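Local structure of inorganic pyrophosphatase (Shewanella sp. AS-11, 6LL8) at residues P194-V199 against E234-K239; N245-L250 against V266-D271; R275-P280 against V299-D304. The protein probably catalyses the hydrolysis of diphosphate to two phosphates, as a metal-dependent type II inorganic pyrophosphatase of the DHH/DHHA2 family. One frame throughout, in Å; residues are numbered along the deposited sequence. Where two conformers were deposited one is given.

Contact 1: P194-V199 against E234-K239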
loop_
_atom_site.group_PDB
_atom_site.type_symbol
_atom_site.label_atom_id
_atom_site.label_comp_id
_atom_site.label_asym_id
_atom_site.label_seq_id
_atom_site.Cartn_x
_atom_site.Cartn_y
_atom_site.Cartn_z
ATOM N N PRO A 194 18.083 10.167 -1.775
ATOM C CA PRO A 194 18.905 9.127 -2.386
ATOM C C PRO A 194 18.072 8.135 -3.206
ATOM O O PRO A 194 16.942 7.787 -2.812
ATOM C CB PRO A 194 19.572 8.469 -1.167
ATOM C CG PRO A 194 19.612 9.520 -0.096
ATOM C CD PRO A 194 18.326 10.287 -0.324
ATOM N N ALA A 195 18.636 7.608 -4.267
ATOM C CA ALA A 195 17.956 6.640 -5.137
ATOM C C ALA A 195 17.386 5.496 -4.304
ATOM O O ALA A 195 16.227 5.121 -4.532
ATOM C CB ALA A 195 18.887 6.165 -6.221
ATOM N N ARG A 196 18.149 4.902 -3.401
ATOM C CA ARG A 196 17.656 3.709 -2.682
ATOM C C ARG A 196 16.432 4.081 -1.850
ATOM O O ARG A 196 15.506 3.265 -1.727
ATOM C CB ARG A 196 18.758 3.063 -1.846
ATOM C CG ARG A 196 18.290 1.912 -0.961
ATOM C CD ARG A 196 17.684 0.738 -1.722
ATOM N NE ARG A 196 18.534 0.161 -2.751
ATOM C CZ ARG A 196 19.354 -0.860 -2.570
ATOM N NH1 ARG A 196 19.450 -1.446 -1.407
ATOM N NH2 ARG A 196 20.066 -1.321 -3.576
ATOM N N ASP A 197 16.422 5.267 -1.256
ATOM C CA ASP A 197 15.278 5.683 -0.426
ATOM C C ASP A 197 14.041 5.828 -1.307
ATOM O O ASP A 197 12.942 5.495 -0.842
ATOM C CB ASP A 197 15.590 6.961 0.345
ATOM C CG ASP A 197 16.637 6.834 1.446
ATOM O OD1 ASP A 197 16.898 5.706 1.882
ATOM O OD2 ASP A 197 17.087 7.875 1.905
ATOM N N LEU A 198 14.191 6.271 -2.558
ATOM C CA LEU A 198 13.033 6.346 -3.466
ATOM C C LEU A 198 12.606 4.947 -3.899
ATOM O O LEU A 198 11.397 4.639 -3.896
ATOM C CB LEU A 198 13.382 7.208 -4.668
ATOM C CG LEU A 198 13.601 8.691 -4.393
ATOM C CD1 LEU A 198 14.061 9.383 -5.652
ATOM C CD2 LEU A 198 12.353 9.358 -3.830
ATOM N N VAL A 199 13.542 4.087 -4.276
ATOM C CA VAL A 199 13.190 2.718 -4.702
ATOM C C VAL A 199 12.392 2.041 -3.568
ATOM O O VAL A 199 11.434 1.337 -3.860
ATOM C CB VAL A 199 14.451 1.926 -5.093
ATOM C CG1 VAL A 199 14.170 0.467 -5.288
ATOM C CG2 VAL A 199 15.112 2.531 -6.313
ATOM N N GLU A 234 17.804 3.201 -12.095
ATOM C CA GLU A 234 18.050 1.970 -12.864
ATOM C C GLU A 234 19.242 1.210 -12.278
ATOM O O GLU A 234 19.198 -0.026 -12.150
ATOM C CB GLU A 234 18.255 2.302 -14.337
ATOM C CG GLU A 234 16.984 2.828 -14.983
ATOM C CD GLU A 234 17.189 3.199 -16.431
ATOM O OE1 GLU A 234 18.047 4.092 -16.703
ATOM O OE2 GLU A 234 16.484 2.615 -17.273
ATOM N N ALA A 235 20.309 1.920 -11.935
ATOM C CA ALA A 235 21.494 1.273 -11.341
ATOM C C ALA A 235 21.092 0.687 -9.997
ATOM O O ALA A 235 21.538 -0.413 -9.634
ATOM C CB ALA A 235 22.629 2.255 -11.186
ATOM N N ASP A 236 20.266 1.410 -9.247
ATOM C CA ASP A 236 19.919 0.946 -7.898
ATOM C C ASP A 236 19.030 -0.297 -7.910
ATOM O O ASP A 236 19.230 -1.192 -7.074
ATOM C CB ASP A 236 19.295 2.056 -7.077
ATOM C CG ASP A 236 19.297 1.677 -5.612
ATOM O OD1 ASP A 236 20.420 1.523 -5.012
ATOM O OD2 ASP A 236 18.197 1.431 -5.102
ATOM N N ILE A 237 18.085 -0.392 -8.847
ATOM C CA ILE A 237 17.218 -1.596 -8.879
ATOM C C ILE A 237 18.047 -2.826 -9.261
ATOM O O ILE A 237 17.729 -3.916 -8.796
ATOM C CB ILE A 237 15.956 -1.436 -9.713
ATOM C CG1 ILE A 237 16.232 -1.199 -11.195
ATOM C CG2 ILE A 237 15.066 -0.370 -9.108
ATOM C CD1 ILE A 237 14.969 -1.212 -12.037
ATOM N N ALA A 238 19.088 -2.685 -10.090
ATOM C CA ALA A 238 19.961 -3.830 -10.421
ATOM C C ALA A 238 20.674 -4.288 -9.149
ATOM O O ALA A 238 20.793 -5.491 -8.930
ATOM C CB ALA A 238 20.951 -3.447 -11.481
ATOM N N LYS A 239 21.163 -3.371 -8.319
ATOM C CA LYS A 239 21.807 -3.725 -7.037
ATOM C C LYS A 239 20.794 -4.415 -6.131
ATOM O O LYS A 239 21.125 -5.440 -5.544
ATOM C CB LYS A 239 22.375 -2.486 -6.355
ATOM C CG LYS A 239 23.578 -1.850 -7.027
ATOM C CD LYS A 239 24.118 -0.639 -6.259
ATOM C CE LYS A 239 25.048 0.258 -7.046
ATOM N NZ LYS A 239 26.257 -0.462 -7.505
#
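Arg196 reaches across from the short helix 195-199 to the carboxylate of Asp236 on helix 230-243, and most of the side chain keeps to that one partner. Its CB starts 3.7 Å from Asp236 OD2. CG stands anti to the backbone N; the bend at chi2 brings CD to 3.5 Å from Asp236 OD2, and the bend at chi3 then turns NE onto that oxygen. Here is the main link: Arg196 NE donates to Asp236 OD2 at 2.7 Å, with an almost straight N-H...O angle of 169°. The acceptor sits in the guanidinium plane and offers its syn lone pair. Farther out, Arg196 NH2 makes only a weak bond to Asp236 OD1 at 3.2 Å. The two flat groups are turned 51° apart, so this is not the flat, doubly bonded arginine-carboxylate pair; one strong bond carries the salt bridge. At the tip, NH2 also meets Lys239 CB edge-on at 3.8 Å, while NH1 pairs with Glu243, giving the guanidinium a second carboxylate farther along the same helix.

Beside the charged pair the contact turns apolar. Val199 CG2 comes within 3.5 Å of Asp236 OD2, so the carboxylate oxygen that grips NE also rests against a methyl group. Val199 CG1 lies 4.0 Å from Ile237 CG2, and Ala195 CB faces Asp236 CB.

The helix segments cross at -70°, with axes 9.4 Å apart. Leu233 and Leu240 of helix 230-243 also pack on Val199, and Ile237 passes the packing on to Leu264 and Val266 of strand 260-267. Helix 230-243 thus lies between the short helix and the mixed sheet of the DHHA2 domain.

Contact 2: N245-L250 against V266-D271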
loop_
_atom_site.group_PDB
_atom_site.type_symbol
_atom_site.label_atom_id
_atom_site.label_comp_id
_atom_site.label_asym_id
_atom_site.label_seq_id
_atom_site.Cartn_x
_atom_site.Cartn_y
_atom_site.Cartn_z
ATOM N N ASN A 245 18.559 -11.547 -4.038
ATOM C CA ASN A 245 18.485 -12.735 -4.920
ATOM C C ASN A 245 17.088 -12.790 -5.541
ATOM O O ASN A 245 16.415 -13.830 -5.559
ATOM C CB ASN A 245 18.811 -14.021 -4.161
ATOM C CG ASN A 245 19.104 -15.186 -5.078
ATOM O OD1 ASN A 245 19.554 -15.010 -6.203
ATOM N ND2 ASN A 245 18.852 -16.395 -4.596
ATOM N N ARG A 246 16.674 -11.677 -6.103
ATOM C CA ARG A 246 15.338 -11.582 -6.716
ATOM C C ARG A 246 15.382 -11.991 -8.180
ATOM O O ARG A 246 16.395 -11.758 -8.893
ATOM C CB ARG A 246 14.818 -10.154 -6.592
ATOM C CG ARG A 246 14.558 -9.710 -5.161
ATOM C CD ARG A 246 14.050 -8.275 -5.078
ATOM N NE ARG A 246 13.626 -7.937 -3.734
ATOM C CZ ARG A 246 14.430 -7.538 -2.761
ATOM N NH1 ARG A 246 15.717 -7.325 -2.960
ATOM N NH2 ARG A 246 13.955 -7.397 -1.546
ATOM N N HIS A 247 14.302 -12.567 -8.675
ATOM C CA HIS A 247 14.113 -12.829 -10.112
ATOM C C HIS A 247 14.032 -11.505 -10.859
ATOM O O HIS A 247 14.596 -11.371 -11.955
ATOM C CB HIS A 247 12.878 -13.710 -10.304
ATOM C CG HIS A 247 12.561 -13.979 -11.732
ATOM N ND1 HIS A 247 12.001 -13.034 -12.550
ATOM C CD2 HIS A 247 12.781 -15.083 -12.495
ATOM C CE1 HIS A 247 11.884 -13.553 -13.769
ATOM N NE2 HIS A 247 12.338 -14.835 -13.745
ATOM N N SER A 248 13.260 -10.563 -10.333
ATOM C CA SER A 248 12.967 -9.298 -11.014
ATOM C C SER A 248 12.849 -8.182 -9.981
ATOM O O SER A 248 12.337 -8.423 -8.878
ATOM C CB SER A 248 11.674 -9.372 -11.782
ATOM O OG SER A 248 11.672 -10.363 -12.796
ATOM N N VAL A 249 13.224 -6.982 -10.395
ATOM C CA VAL A 249 12.854 -5.735 -9.689
ATOM C C VAL A 249 12.259 -4.791 -10.703
ATOM O O VAL A 249 12.873 -4.547 -11.747
ATOM C CB VAL A 249 13.996 -5.083 -8.896
ATOM C CG1 VAL A 249 13.513 -3.790 -8.267
ATOM C CG2 VAL A 249 14.572 -6.009 -7.833
ATOM N N LEU A 250 11.071 -4.290 -10.386
ATOM C CA LEU A 250 10.324 -3.352 -11.238
ATOM C C LEU A 250 10.110 -2.088 -10.431
ATOM O O LEU A 250 9.808 -2.163 -9.237
ATOM C CB LEU A 250 8.961 -3.954 -11.614
ATOM C CG LEU A 250 8.975 -5.406 -12.080
ATOM C CD1 LEU A 250 7.540 -5.829 -12.369
ATOM C CD2 LEU A 250 9.918 -5.648 -13.246
ATOM N N VAL A 266 14.452 -4.694 -14.272
ATOM C CA VAL A 266 15.618 -5.611 -14.313
ATOM C C VAL A 266 15.113 -7.001 -13.986
ATOM O O VAL A 266 14.400 -7.161 -13.013
ATOM C CB VAL A 266 16.750 -5.151 -13.379
ATOM C CG1 VAL A 266 17.332 -3.849 -13.879
ATOM C CG2 VAL A 266 16.304 -5.000 -11.941
ATOM N N SER A 267 15.363 -7.960 -14.852
ATOM C CA SER A 267 14.718 -9.279 -14.711
ATOM C C SER A 267 15.600 -10.377 -15.272
ATOM O O SER A 267 16.218 -10.189 -16.320
ATOM C CB SER A 267 13.407 -9.272 -15.435
ATOM O OG SER A 267 12.704 -10.486 -15.259
ATOM N N ASP A 268 15.515 -11.525 -14.656
ATOM C CA ASP A 268 16.046 -12.780 -15.230
ATOM C C ASP A 268 15.304 -13.179 -16.505
ATOM O O ASP A 268 15.855 -14.003 -17.245
ATOM C CB ASP A 268 16.013 -13.890 -14.183
ATOM C CG ASP A 268 17.034 -13.709 -13.072
ATOM O OD1 ASP A 268 17.996 -12.935 -13.244
ATOM O OD2 ASP A 268 16.892 -14.376 -12.036
ATOM N N SER A 269 14.085 -12.684 -16.725
ATOM C CA SER A 269 13.323 -12.952 -17.965
ATOM C C SER A 269 13.453 -11.766 -18.921
ATOM O O SER A 269 12.934 -10.672 -18.628
ATOM C CB SER A 269 11.888 -13.252 -17.699
ATOM O OG SER A 269 11.213 -13.407 -18.935
ATOM N N ALA A 270 14.082 -11.990 -20.072
ATOM C CA ALA A 270 14.307 -10.889 -21.037
ATOM C C ALA A 270 12.980 -10.397 -21.623
ATOM O O ALA A 270 12.941 -9.257 -22.104
ATOM C CB ALA A 270 15.257 -11.313 -22.127
ATOM N N ASP A 271 11.921 -11.209 -21.615
ATOM C CA ASP A 271 10.648 -10.825 -22.280
ATOM C C ASP A 271 9.529 -10.618 -21.249
ATOM O O ASP A 271 8.343 -10.747 -21.586
ATOM C CB ASP A 271 10.260 -11.866 -23.322
ATOM C CG ASP A 271 10.035 -13.246 -22.737
ATOM O OD1 ASP A 271 10.296 -13.440 -21.528
ATOM O OD2 ASP A 271 9.624 -14.134 -23.519
#
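Ser248 and Ser267 face each other at the open end of an antiparallel beta hairpin, strands 248-255 and 260-267, in the mixed sheet of the DHHA2 domain.

Backbone bonds set the register. Val249 and Val266 form a hydrogen-bonded pair, N to O in both directions, at 2.9 Å from Val249 N to Val266 O and 3.0 Å from Val266 N to Val249 O. The ladder runs one step past the strands, where Asp268 N donates to His247 O at 2.9 Å. Between these rungs Ser248 and Ser267 are a non-hydrogen-bonded pair.

On the other face the two valine side chains meet, Val249 CB 3.8 Å from Val266 CG2 in the one given of two Val266 conformers. Ile237 and the chain of Lys241 from helix 230-243 cover them.

Aromatic contacts belong to His247. Its CG is anti to the backbone N (chi1 177°), and Asp268 CB lies over one ring face in a CH-pi contact, 3.9 Å from the centroid. The Asp268 carboxylate turns to Lys241 instead, as a salt bridge, and Phe306 meets the imidazole edge-to-face.

The serine hydroxyls add further bonds. Ser267 OG accepts from Ser269 N, closing an ST turn where the chain leaves the sheet. Ser248 OG, lying in the plane of the imidazole at its edge, is hydrogen-bonded both to His247 ND1 and, at 2.7 Å, to Ser267 OG.

Contact 3: R275-P280 against V299-D304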
loop_
_atom_site.group_PDB
_atom_site.type_symbol
_atom_site.label_atom_id
_atom_site.label_comp_id
_atom_site.label_asym_id
_atom_site.label_seq_id
_atom_site.Cartn_x
_atom_site.Cartn_y
_atom_site.Cartn_z
ATOM N N ARG A 275 5.541 -10.578 -22.296
ATOM C CA ARG A 275 4.686 -11.738 -21.935
ATOM C C ARG A 275 3.542 -11.277 -21.025
ATOM O O ARG A 275 2.381 -11.713 -21.240
ATOM C CB ARG A 275 5.503 -12.856 -21.281
ATOM C CG ARG A 275 6.391 -13.631 -22.250
ATOM C CD ARG A 275 6.993 -14.853 -21.580
ATOM N NE ARG A 275 7.884 -14.415 -20.517
ATOM C CZ ARG A 275 7.692 -14.565 -19.200
ATOM N NH1 ARG A 275 6.631 -15.181 -18.711
ATOM N NH2 ARG A 275 8.585 -14.094 -18.362
ATOM N N ALA A 276 3.827 -10.465 -20.019
ATOM C CA ALA A 276 2.792 -10.103 -19.032
ATOM C C ALA A 276 1.775 -9.125 -19.619
ATOM O O ALA A 276 0.591 -9.292 -19.322
ATOM C CB ALA A 276 3.425 -9.549 -17.784
ATOM N N TYR A 277 2.204 -8.111 -20.369
ATOM C CA TYR A 277 1.377 -6.938 -20.741
ATOM C C TYR A 277 1.236 -6.785 -22.252
ATOM O O TYR A 277 0.507 -5.877 -22.680
ATOM C CB TYR A 277 1.957 -5.650 -20.143
ATOM C CG TYR A 277 2.230 -5.752 -18.660
ATOM C CD1 TYR A 277 1.220 -6.034 -17.765
ATOM C CD2 TYR A 277 3.507 -5.573 -18.161
ATOM C CE1 TYR A 277 1.470 -6.120 -16.405
ATOM C CE2 TYR A 277 3.775 -5.667 -16.809
ATOM C CZ TYR A 277 2.754 -5.950 -15.925
ATOM O OH TYR A 277 3.063 -6.049 -14.599
ATOM N N GLY A 278 2.010 -7.545 -23.030
ATOM C CA GLY A 278 2.059 -7.321 -24.480
ATOM C C GLY A 278 2.767 -6.033 -24.819
ATOM O O GLY A 278 2.595 -5.524 -25.946
ATOM N N LYS A 279 3.641 -5.560 -23.930
ATOM C CA LYS A 279 4.381 -4.298 -24.125
ATOM C C LYS A 279 5.838 -4.501 -23.779
ATOM O O LYS A 279 6.200 -4.511 -22.609
ATOM C CB LYS A 279 3.720 -3.225 -23.285
ATOM C CG LYS A 279 2.308 -2.954 -23.744
ATOM C CD LYS A 279 1.703 -1.722 -23.191
ATOM C CE LYS A 279 0.301 -1.523 -23.688
ATOM N NZ LYS A 279 -0.250 -0.208 -23.314
ATOM N N PRO A 280 6.706 -4.705 -24.787
ATOM C CA PRO A 280 8.089 -5.039 -24.524
ATOM C C PRO A 280 8.840 -3.854 -23.926
ATOM O O PRO A 280 8.612 -2.707 -24.279
ATOM C CB PRO A 280 8.697 -5.364 -25.886
ATOM C CG PRO A 280 7.785 -4.682 -26.866
ATOM C CD PRO A 280 6.410 -4.725 -26.232
ATOM N N VAL A 299 0.224 -6.449 -10.890
ATOM C CA VAL A 299 0.432 -7.770 -10.264
ATOM C C VAL A 299 -0.312 -8.892 -10.980
ATOM O O VAL A 299 0.289 -9.959 -11.181
ATOM C CB VAL A 299 0.137 -7.676 -8.783
ATOM C CG1 VAL A 299 0.009 -9.025 -8.106
ATOM C CG2 VAL A 299 1.220 -6.860 -8.088
ATOM N N PRO A 300 -1.624 -8.782 -11.284
ATOM C CA PRO A 300 -2.328 -9.962 -11.785
ATOM C C PRO A 300 -1.689 -10.579 -13.025
ATOM O O PRO A 300 -1.480 -11.796 -13.084
ATOM C CB PRO A 300 -3.754 -9.459 -12.034
ATOM C CG PRO A 300 -3.907 -8.334 -11.062
ATOM C CD PRO A 300 -2.551 -7.657 -11.057
ATOM N N ALA A 301 -1.378 -9.756 -14.003
ATOM C CA ALA A 301 -0.834 -10.281 -15.271
ATOM C C ALA A 301 0.551 -10.862 -15.031
ATOM O O ALA A 301 0.920 -11.814 -15.697
ATOM C CB ALA A 301 -0.799 -9.217 -16.339
ATOM N N LEU A 302 1.329 -10.259 -14.139
ATOM C CA LEU A 302 2.674 -10.809 -13.833
ATOM C C LEU A 302 2.526 -12.160 -13.152
ATOM O O LEU A 302 3.231 -13.115 -13.511
ATOM C CB LEU A 302 3.484 -9.925 -12.897
ATOM C CG LEU A 302 4.130 -8.695 -13.489
ATOM C CD1 LEU A 302 4.672 -7.852 -12.361
ATOM C CD2 LEU A 302 5.248 -9.054 -14.450
ATOM N N GLN A 303 1.655 -12.232 -12.150
ATOM C CA GLN A 303 1.506 -13.478 -11.369
ATOM C C GLN A 303 1.033 -14.571 -12.322
ATOM O O GLN A 303 1.552 -15.697 -12.282
ATOM C CB GLN A 303 0.600 -13.263 -10.151
ATOM C CG GLN A 303 0.528 -14.523 -9.313
ATOM C CD GLN A 303 0.192 -14.191 -7.901
ATOM O OE1 GLN A 303 0.841 -13.312 -7.317
ATOM N NE2 GLN A 303 -0.823 -14.906 -7.396
ATOM N N ASP A 304 0.092 -14.258 -13.186
ATOM C CA ASP A 304 -0.433 -15.273 -14.112
ATOM C C ASP A 304 0.692 -15.723 -15.053
ATOM O O ASP A 304 0.739 -16.942 -15.354
ATOM C CB ASP A 304 -1.657 -14.749 -14.842
ATOM C CG ASP A 304 -2.913 -14.613 -14.011
ATOM O OD1 ASP A 304 -2.983 -15.201 -12.878
ATOM O OD2 ASP A 304 -3.792 -13.882 -14.485
#
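The phenol ring of Tyr277 is the flat group that meets Ala301 and Leu302 here. One face is taken by its own neighbour in sequence: Ala276 CB sits 3.8 Å above the ring plane, over the centre. From the other segment, Ala301 CB approaches obliquely, on the same side of the ring plane as Ala276 CB but displaced outward, 3.8 Å from Tyr277 CE1 and 4.0 Å from Tyr277 CD1. The hydroxyl ends beside Leu302, whose CG and CD1 are its nearest neighbours across the contact. Leu302 was modelled in two conformers, so both of these short approaches to Tyr277 OH are doubtful.

The second half of the contact is a meeting of two alanines. Ala276 and Ala301 bring their CA atoms to 5.2 Å, a spacing that their small side chains permit. Ala301 CB rests 3.3 Å from Ala276 O, and in return Ala276 CB lies 4.0 Å from Ala301 O. One residue on, after Tyr277, the helix ends, and Gly278 leaves it with positive phi.

Both helices pack on the mixed sheet. Helix 294-307 sets Val299 and Leu302 against Ile215 of strand 211-220 and against strand 203-208, while helix 272-277 touches Ser248, Leu250 and Ser267. Val299 points away from segment 275-280, whereas Leu302 serves both neighbours.

No hydrogen bond or salt bridge joins the two segments. The interface is mostly aliphatic carbon, the ring with its hydroxyl, and backbone carbonyls, and van der Waals packing holds it. The polar tie comes from just outside: Tyr277 OH donates to Val298 O, which satisfies the hydroxyl amid aliphatic neighbours and fixes where the ring's tip lies.

In the fold
All three contacts lie in the DHHA2 domain, around its mixed sheet. Contact 2 is the middle piece. Its valine face packs against helix 230-243 of contact 1, Ile237 CB 3.7 Å from Val249 CG1. It meets contact 3 where, in the conformer given, Leu250 CD1 packs on Leu302 CD1, and Ser269 OG probably hydrogen-bonds to Arg275 NH2. Contacts 1 and 3 do not touch; their centres are 23 Å apart. None belongs to the active site, but the Leu302 side chain is about 11 Å from the bound imidodiphosphate, and helix 294-307 begins with Arg294 and Lys295 of that pocket. Helix 195-199 precedes another pocket residue, Lys204; the Val199 side chain is about 13 Å from a magnesium ion.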